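Side-chain contact in manganese-binding protein (PDB 6NSI), which binds ferrous iron, manganese and nickel ions, with a preference for iron, and delivers them to the membrane permease of an ABC transporter for import: residues R108-G111 with A112-E116. Numbering follows the deposited sequence.
Sequences RVWG and AAVKE
W110 and A113 meet on one face of helix 107-124, where four successive i to i+4 backbone hydrogen bonds, A112 to R108, A113 to V109, V114 to W110 and K115 to G111, mark about two turns of regular alpha-helix, the shortest running from V114 N to W110 O at 2.7 Å.

Among side chains the contact is carried by the indole of W110. Its CG stands anti to the backbone N (chi1 -153°), which carries the ring forward along the helix, over the methyl of the residue three positions on. A113 CB sits over one face of the indole, 4.0 Å from the centroid of the six-membered ring and 29° off its normal. This is a CH-pi contact displaced toward the rim, as its closest ring atom confirms: W110 CE3 is 3.6 Å from A113 CB. V114 approaches the pyrrole side obliquely and more loosely, with its CG2 4.4 Å from W110 CD1. The same CG2 lies beside the V114 backbone N, which brings it 3.2 Å from W110 O, the acceptor of that N-H.

W110 is buried, and its polar NE1 is satisfied by the backbone oxygen of M10. The indole and V114 also pack against helices 9-19 and 129-154, whereas A112 and A113 touch L84 of helix 80-85. With its side chain about 12 Å from the bound iron ion, W110 stands apart from the Fe(III) site of H36, H102, H168 and D260. The i to i+3 aromatic-methyl contact thus belongs to the interhelical packing of helix 107-124 against helices 9-19, 80-85 and 129-154, in what is probably a member of the bacterial solute-binding protein 9 family.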
loop_
_atom_site.group_PDB
_atom_site.type_symbol
_atom_site.label_atom_id
_atom_site.label_comp_id
_atom_site.label_asym_id
_atom_site.label_seq_id
_atom_site.Cartn_x
_atom_site.Cartn_y
_atom_site.Cartn_z
ATOM N N ARG A 108 1.102 8.168 -7.316
ATOM C CA ARG A 108 0.152 9.083 -7.947
ATOM C C ARG A 108 -1.246 8.896 -7.375
ATOM O O ARG A 108 -1.955 9.876 -7.101
ATOM C CB ARG A 108 0.133 8.882 -9.458
ATOM C CG ARG A 108 -0.854 9.800 -10.169
ATOM C CD ARG A 108 -1.267 9.230 -11.516
ATOM N NE ARG A 108 -2.286 8.189 -11.384
ATOM C CZ ARG A 108 -3.571 8.420 -11.124
ATOM N NH1 ARG A 108 -4.007 9.669 -10.964
ATOM N NH2 ARG A 108 -4.420 7.400 -11.022
ATOM N N VAL A 109 -1.662 7.641 -7.185
ATOM C CA VAL A 109 -2.971 7.384 -6.595
ATOM C C VAL A 109 -3.006 7.883 -5.150
ATOM O O VAL A 109 -3.951 8.566 -4.743
ATOM C CB VAL A 109 -3.322 5.883 -6.716
ATOM C CG1 VAL A 109 -4.694 5.573 -6.098
ATOM C CG2 VAL A 109 -3.301 5.444 -8.189
ATOM N N TRP A 110 -1.962 7.592 -4.362
ATOM C CA TRP A 110 -1.967 8.040 -2.973
ATOM C C TRP A 110 -1.897 9.561 -2.877
ATOM O O TRP A 110 -2.407 10.147 -1.915
ATOM C CB TRP A 110 -0.819 7.395 -2.195
ATOM C CG TRP A 110 -1.120 7.263 -0.712
ATOM C CD1 TRP A 110 -0.373 7.754 0.323
ATOM C CD2 TRP A 110 -2.244 6.592 -0.109
ATOM N NE1 TRP A 110 -0.955 7.434 1.530
ATOM C CE2 TRP A 110 -2.099 6.713 1.295
ATOM C CE3 TRP A 110 -3.346 5.889 -0.616
ATOM C CZ2 TRP A 110 -3.023 6.179 2.192
ATOM C CZ3 TRP A 110 -4.266 5.349 0.289
ATOM C CH2 TRP A 110 -4.094 5.502 1.669
ATOM N N GLY A 111 -1.277 10.218 -3.852
ATOM C CA GLY A 111 -1.369 11.670 -3.912
ATOM C C GLY A 111 -2.801 12.139 -4.063
ATOM O O GLY A 111 -3.245 13.062 -3.373
ATOM N N ALA A 112 -3.550 11.505 -4.972
ATOM C CA ALA A 112 -4.979 11.786 -5.077
ATOM C C ALA A 112 -5.699 11.498 -3.762
ATOM O O ALA A 112 -6.562 12.274 -3.337
ATOM C CB ALA A 112 -5.591 10.972 -6.214
ATOM N N ALA A 113 -5.354 10.381 -3.105
ATOM C CA ALA A 113 -5.895 10.094 -1.780
ATOM C C ALA A 113 -5.605 11.236 -0.812
ATOM O O ALA A 113 -6.484 11.676 -0.063
ATOM C CB ALA A 113 -5.306 8.782 -1.250
ATOM N N VAL A 114 -4.365 11.725 -0.807
ATOM C CA VAL A 114 -4.026 12.832 0.077
ATOM C C VAL A 114 -4.824 14.080 -0.285
ATOM O O VAL A 114 -5.215 14.854 0.603
ATOM C CB VAL A 114 -2.507 13.069 0.045
ATOM C CG1 VAL A 114 -2.148 14.364 0.735
ATOM C CG2 VAL A 114 -1.795 11.888 0.714
ATOM N N LYS A 115 -5.145 14.242 -1.566
ATOM C CA LYS A 115 -5.970 15.394 -1.996
ATOM C C LYS A 115 -7.325 15.299 -1.304
ATOM O O LYS A 115 -7.818 16.319 -0.876
ATOM C CB LYS A 115 -6.130 15.444 -3.515
ATOM C CG LYS A 115 -6.085 16.845 -4.100
ATOM C CD LYS A 115 -6.099 16.876 -5.600
ATOM C CE LYS A 115 -5.061 15.951 -6.190
ATOM N NZ LYS A 115 -3.685 16.444 -5.960
ATOM N N GLU A 116 -7.885 14.098 -1.211
ATOM C CA GLU A 116 -9.167 13.917 -0.537
ATOM C C GLU A 116 -9.036 14.131 0.965
ATOM O O GLU A 116 -9.934 14.701 1.592
ATOM C CB GLU A 116 -9.724 12.526 -0.829
ATOM C CG GLU A 116 -9.937 12.249 -2.302
ATOM C CD GLU A 116 -10.942 13.192 -2.924
ATOM O OE1 GLU A 116 -11.987 13.463 -2.292
ATOM O OE2 GLU A 116 -10.679 13.670 -4.046
#